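Local atomic coordinates of DNA mismatch repair protein MutS (Thermus aquaticus, PDB entry 1EWQ), a protein that takes part in DNA mismatch repair, binding mismatched DNA, probably as the recognition step, and has a weak ATPase activity. Residues L287-W291 with A525-Y530; G721-Y725 with E740-M744. Residue numbers count along the deposited sequence, not the author numbering.

Interaction 1: residues L287-W291 with A525-Y530; sequences LLQSW and AELDVY
Two α-helices of MutS domain III, 282-293 and 514-540, cross here through short, regular helical segments, with Trp291 N to Leu287 O and Val529 N to Ala525 O hydrogen bonds of 3.0 Å. The local axes approach to 10.3 Å, their N-to-C directions 70° apart (signed crossing angle -70°), so contact is confined to a few side chains around Val529. In backbone register Leu287 CA lies 6.8 Å from Ala525 CA, and Leu288 CA 6.2 Å from Val529 CA. Leu287, chi1 t and chi2 p, points toward the other helix and extends CD2 over its backbone, 3.5 Å from Glu526 CA and 3.8 Å from Val529 CG2. Val529, chi1 t, uses both methyls: CG2 lies by Leu287 and 4.1 Å from Leu288 CB, CG1 3.5 Å from Trp291 CZ3 one turn beyond Leu287. The aliphatic part of Glu526 joins in, CG 3.7 Å from Leu287 CD2 and 4.2 Å from Trp291 CZ2. Trp291 takes chi1 m with chi2 near 5°, which carries its indole across the gap; CH2 reaches Tyr530 CE2 at 3.6 Å. The two six-membered rings have centroids 5.6 Å apart and planes inclined at 51°. Tyr530, also chi1 m, starts sideways and brings its ring end closer. Arg305 makes a cation-pi contact with Trp291. With no hydrogen bond between the segments, the crossing depends on shape fit and side-chain rotamers rather than directional bonds.

Interaction 2: residues G721-Y725 with E740-M744; sequences GLVFY and EVAAM
This is an apolar contact in the ATPase domain, MutS domain V, between the loop residue Leu722 and the first residues of edge strand 723-730, and the C-terminal turn of helix 738-744. Gly721, at phi/psi 146/-54, where a CB would jam against the preceding carbonyl O, leads into extended Leu722 (-160/122); residues 723-725 are β. Leu722, with chi1 off-well at -116° and chi2 t, points toward the helix, placing CD1 3.7 Å from Glu740 CB and 3.9 Å from Val741 CG2. Selenomethionine Met744, chi1 and chi2 t, chi3 off-well at -120°, sets CE 3.5 Å from Leu722 CB and a tight 3.0 Å from Leu722 O. Phe724, chi1 m and chi2 91°, presents its ring edge to Val741, CZ to CG2 4.0 Å. Met744 SE is 4.0 Å from Phe724 CE1, an oblique Met-aromatic contact. Val741 also packs on Phe639 of the second subunit. The arrangement is consistent with the P-loop NTPase fold of the ABC-type MutS ATPase domain, here at the sheet edge next to the predicted ATP-binding loop.

How the interactions relate
Interactions 1 and 2 belong to separate modules of the same chain, domain III and the ATPase domain V, and follow one another in sequence. Their centres are 46 Å apart and their nearest atoms about 32 Å, so they do not touch. Interaction 1 lies nearer the middle of the chain, its centre about 15 Å from that of the chain, against about 45 Å for interaction 2, and its nearest atom is about 33 Å from the DNA. Interaction 2 has its nearest atom about 57 Å from the DNA but sits beside the predicted ATP-binding loop, with the Phe724 side chain about 3 Å from that of Met586, so the predicted nucleotide site probably lies far from the DNA.

Interaction 1: residues L287-W291 with A525-Y530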
loop_
_atom_site.group_PDB
_atom_site.type_symbol
_atom_site.label_atom_id
_atom_site.label_comp_id
_atom_site.label_asym_id
_atom_site.label_seq_id
_atom_site.Cartn_x
_atom_site.Cartn_y
_atom_site.Cartn_z
ATOM N N LEU C 287 18.026 -17.440 14.350
ATOM C CA LEU C 287 19.292 -17.410 15.063
ATOM C C LEU C 287 20.251 -16.427 14.382
ATOM O O LEU C 287 20.918 -15.638 15.054
ATOM C CB LEU C 287 19.936 -18.793 15.087
ATOM C CG LEU C 287 21.266 -18.846 15.848
ATOM C CD1 LEU C 287 20.978 -18.661 17.346
ATOM C CD2 LEU C 287 21.969 -20.191 15.595
ATOM N N LEU C 288 20.317 -16.469 13.049
ATOM C CA LEU C 288 21.204 -15.563 12.332
ATOM C C LEU C 288 20.784 -14.119 12.589
ATOM O O LEU C 288 21.618 -13.251 12.786
ATOM C CB LEU C 288 21.192 -15.854 10.823
ATOM C CG LEU C 288 22.084 -14.940 9.969
ATOM C CD1 LEU C 288 23.465 -14.809 10.609
ATOM C CD2 LEU C 288 22.190 -15.493 8.546
ATOM N N GLN C 289 19.484 -13.866 12.594
ATOM C CA GLN C 289 19.017 -12.515 12.831
ATOM C C GLN C 289 19.381 -12.080 14.248
ATOM O O GLN C 289 19.732 -10.926 14.486
ATOM C CB GLN C 289 17.506 -12.416 12.617
ATOM C CG GLN C 289 16.992 -11.006 12.834
ATOM C CD GLN C 289 15.637 -10.762 12.200
ATOM O OE1 GLN C 289 14.712 -11.551 12.368
ATOM N NE2 GLN C 289 15.513 -9.652 11.477
ATOM N N SER C 290 19.313 -13.023 15.179
ATOM C CA SER C 290 19.633 -12.744 16.571
ATOM C C SER C 290 21.103 -12.355 16.723
ATOM O O SER C 290 21.447 -11.469 17.517
ATOM C CB SER C 290 19.332 -13.971 17.422
ATOM O OG SER C 290 19.490 -13.672 18.793
ATOM N N TRP C 291 21.963 -13.023 15.950
ATOM C CA TRP C 291 23.400 -12.764 15.975
ATOM C C TRP C 291 23.679 -11.391 15.374
ATOM O O TRP C 291 24.504 -10.645 15.886
ATOM C CB TRP C 291 24.163 -13.848 15.198
ATOM C CG TRP C 291 24.236 -15.185 15.917
ATOM C CD1 TRP C 291 23.621 -15.524 17.092
ATOM C CD2 TRP C 291 24.970 -16.343 15.500
ATOM N NE1 TRP C 291 23.928 -16.822 17.431
ATOM C CE2 TRP C 291 24.753 -17.348 16.471
ATOM C CE3 TRP C 291 25.794 -16.629 14.398
ATOM C CZ2 TRP C 291 25.327 -18.621 16.375
ATOM C CZ3 TRP C 291 26.370 -17.897 14.303
ATOM C CH2 TRP C 291 26.131 -18.876 15.288
ATOM N N ALA C 525 19.575 -25.467 14.229
ATOM C CA ALA C 525 19.493 -24.055 13.864
ATOM C C ALA C 525 20.924 -23.525 13.741
ATOM O O ALA C 525 21.272 -22.839 12.779
ATOM C CB ALA C 525 18.730 -23.264 14.931
ATOM N N GLU C 526 21.754 -23.857 14.721
ATOM C CA GLU C 526 23.136 -23.404 14.704
ATOM C C GLU C 526 23.881 -23.937 13.482
ATOM O O GLU C 526 24.543 -23.186 12.770
ATOM C CB GLU C 526 23.850 -23.838 15.986
ATOM C CG GLU C 526 24.536 -22.686 16.689
ATOM C CD GLU C 526 25.254 -23.106 17.950
ATOM O OE1 GLU C 526 24.590 -23.626 18.877
ATOM O OE2 GLU C 526 26.486 -22.911 18.007
ATOM N N LEU C 527 23.762 -25.237 13.235
ATOM C CA LEU C 527 24.427 -25.849 12.092
ATOM C C LEU C 527 23.897 -25.248 10.796
ATOM O O LEU C 527 24.635 -25.114 9.827
ATOM C CB LEU C 527 24.199 -27.361 12.101
ATOM C CG LEU C 527 24.708 -28.025 13.378
ATOM C CD1 LEU C 527 24.199 -29.446 13.463
ATOM C CD2 LEU C 527 26.238 -27.983 13.395
ATOM N N ASP C 528 22.611 -24.895 10.785
ATOM C CA ASP C 528 21.992 -24.289 9.606
ATOM C C ASP C 528 22.712 -22.965 9.320
ATOM O O ASP C 528 23.044 -22.668 8.164
ATOM C CB ASP C 528 20.486 -24.068 9.862
ATOM C CG ASP C 528 19.737 -23.468 8.654
ATOM O OD1 ASP C 528 20.182 -23.646 7.497
ATOM O OD2 ASP C 528 18.676 -22.830 8.868
ATOM N N VAL C 529 22.985 -22.196 10.372
ATOM C CA VAL C 529 23.661 -20.909 10.234
ATOM C C VAL C 529 25.116 -21.022 9.762
ATOM O O VAL C 529 25.534 -20.322 8.841
ATOM C CB VAL C 529 23.601 -20.123 11.553
ATOM C CG1 VAL C 529 24.495 -18.895 11.478
ATOM C CG2 VAL C 529 22.148 -19.681 11.817
ATOM N N TYR C 530 25.879 -21.908 10.387
ATOM C CA TYR C 530 27.270 -22.105 10.010
ATOM C C TYR C 530 27.394 -22.554 8.554
ATOM O O TYR C 530 28.224 -22.035 7.807
ATOM C CB TYR C 530 27.911 -23.141 10.929
ATOM C CG TYR C 530 28.030 -22.698 12.368
ATOM C CD1 TYR C 530 27.718 -23.569 13.416
ATOM C CD2 TYR C 530 28.510 -21.427 12.690
ATOM C CE1 TYR C 530 27.886 -23.178 14.745
ATOM C CE2 TYR C 530 28.687 -21.031 14.020
ATOM C CZ TYR C 530 28.374 -21.910 15.039
ATOM O OH TYR C 530 28.571 -21.525 16.349
#

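Interaction 2: residues G721-Y725 with E740-M744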
loop_
_atom_site.group_PDB
_atom_site.type_symbol
_atom_site.label_atom_id
_atom_site.label_comp_id
_atom_site.label_asym_id
_atom_site.label_seq_id
_atom_site.Cartn_x
_atom_site.Cartn_y
_atom_site.Cartn_z
ATOM N N GLY C 721 34.163 14.390 -20.193
ATOM C CA GLY C 721 33.911 15.629 -19.480
ATOM C C GLY C 721 34.415 15.526 -18.051
ATOM O O GLY C 721 35.200 16.365 -17.590
ATOM N N LEU C 722 33.959 14.485 -17.358
ATOM C CA LEU C 722 34.341 14.216 -15.975
ATOM C C LEU C 722 34.078 12.745 -15.646
ATOM O O LEU C 722 32.953 12.263 -15.758
ATOM C CB LEU C 722 33.539 15.098 -15.016
ATOM C CG LEU C 722 34.316 16.117 -14.178
ATOM C CD1 LEU C 722 33.403 16.679 -13.104
ATOM C CD2 LEU C 722 35.523 15.456 -13.540
ATOM N N VAL C 723 35.116 12.033 -15.235
ATOM C CA VAL C 723 34.967 10.625 -14.900
ATOM C C VAL C 723 35.352 10.379 -13.439
ATOM O O VAL C 723 36.495 10.610 -13.045
ATOM C CB VAL C 723 35.848 9.749 -15.825
ATOM C CG1 VAL C 723 35.676 8.279 -15.480
ATOM C CG2 VAL C 723 35.473 9.999 -17.288
ATOM N N PHE C 724 34.394 9.915 -12.639
ATOM C CA PHE C 724 34.647 9.646 -11.224
ATOM C C PHE C 724 35.292 8.284 -10.967
ATOM O O PHE C 724 34.777 7.249 -11.389
ATOM C CB PHE C 724 33.348 9.752 -10.416
ATOM C CG PHE C 724 32.699 11.102 -10.494
ATOM C CD1 PHE C 724 31.757 11.377 -11.477
ATOM C CD2 PHE C 724 33.078 12.119 -9.624
ATOM C CE1 PHE C 724 31.202 12.655 -11.595
ATOM C CE2 PHE C 724 32.533 13.394 -9.732
ATOM C CZ PHE C 724 31.596 13.665 -10.718
ATOM N N TYR C 725 36.424 8.302 -10.272
ATOM C CA TYR C 725 37.143 7.081 -9.934
ATOM C C TYR C 725 36.874 6.684 -8.480
ATOM O O TYR C 725 37.092 7.472 -7.552
ATOM C CB TYR C 725 38.649 7.267 -10.153
ATOM C CG TYR C 725 39.049 7.296 -11.609
ATOM C CD1 TYR C 725 38.923 8.464 -12.371
ATOM C CD2 TYR C 725 39.483 6.133 -12.249
ATOM C CE1 TYR C 725 39.213 8.464 -13.739
ATOM C CE2 TYR C 725 39.775 6.123 -13.611
ATOM C CZ TYR C 725 39.635 7.286 -14.354
ATOM O OH TYR C 725 39.882 7.253 -15.708
ATOM N N GLU C 740 33.875 21.967 -11.719
ATOM C CA GLU C 740 33.874 21.015 -12.828
ATOM C C GLU C 740 32.548 20.259 -12.850
ATOM O O GLU C 740 31.928 20.097 -13.903
ATOM C CB GLU C 740 35.027 20.014 -12.680
ATOM C CG GLU C 740 36.353 20.484 -13.269
ATOM C CD GLU C 740 36.792 21.838 -12.734
ATOM O OE1 GLU C 740 37.144 21.915 -11.535
ATOM O OE2 GLU C 740 36.780 22.823 -13.517
ATOM N N VAL C 741 32.120 19.792 -11.677
ATOM C CA VAL C 741 30.864 19.066 -11.570
ATOM C C VAL C 741 29.731 19.985 -12.017
ATOM O O VAL C 741 28.804 19.546 -12.705
ATOM C CB VAL C 741 30.626 18.577 -10.119
ATOM C CG1 VAL C 741 29.252 17.937 -10.001
ATOM C CG2 VAL C 741 31.715 17.580 -9.728
ATOM N N ALA C 742 29.821 21.259 -11.640
ATOM C CA ALA C 742 28.819 22.247 -12.028
ATOM C C ALA C 742 28.801 22.332 -13.553
ATOM O O ALA C 742 27.736 22.296 -14.177
ATOM C CB ALA C 742 29.157 23.625 -11.433
ATOM N N ALA C 743 29.984 22.446 -14.154
ATOM C CA ALA C 743 30.063 22.524 -15.608
ATOM C C ALA C 743 29.458 21.254 -16.198
ATOM O O ALA C 743 28.782 21.302 -17.225
ATOM C CB ALA C 743 31.510 22.683 -16.063
HETATM N N MSE C 744 29.691 20.120 -15.544
HETATM C CA MSE C 744 29.137 18.861 -16.032
HETATM C C MSE C 744 27.613 18.859 -15.924
HETATM O O MSE C 744 26.919 18.255 -16.749
HETATM C CB MSE C 744 29.710 17.680 -15.250
HETATM C CG MSE C 744 29.090 16.340 -15.621
HETATM SE SE MSE C 744 29.943 14.822 -14.722
HETATM C CE MSE C 744 30.530 13.897 -16.312
#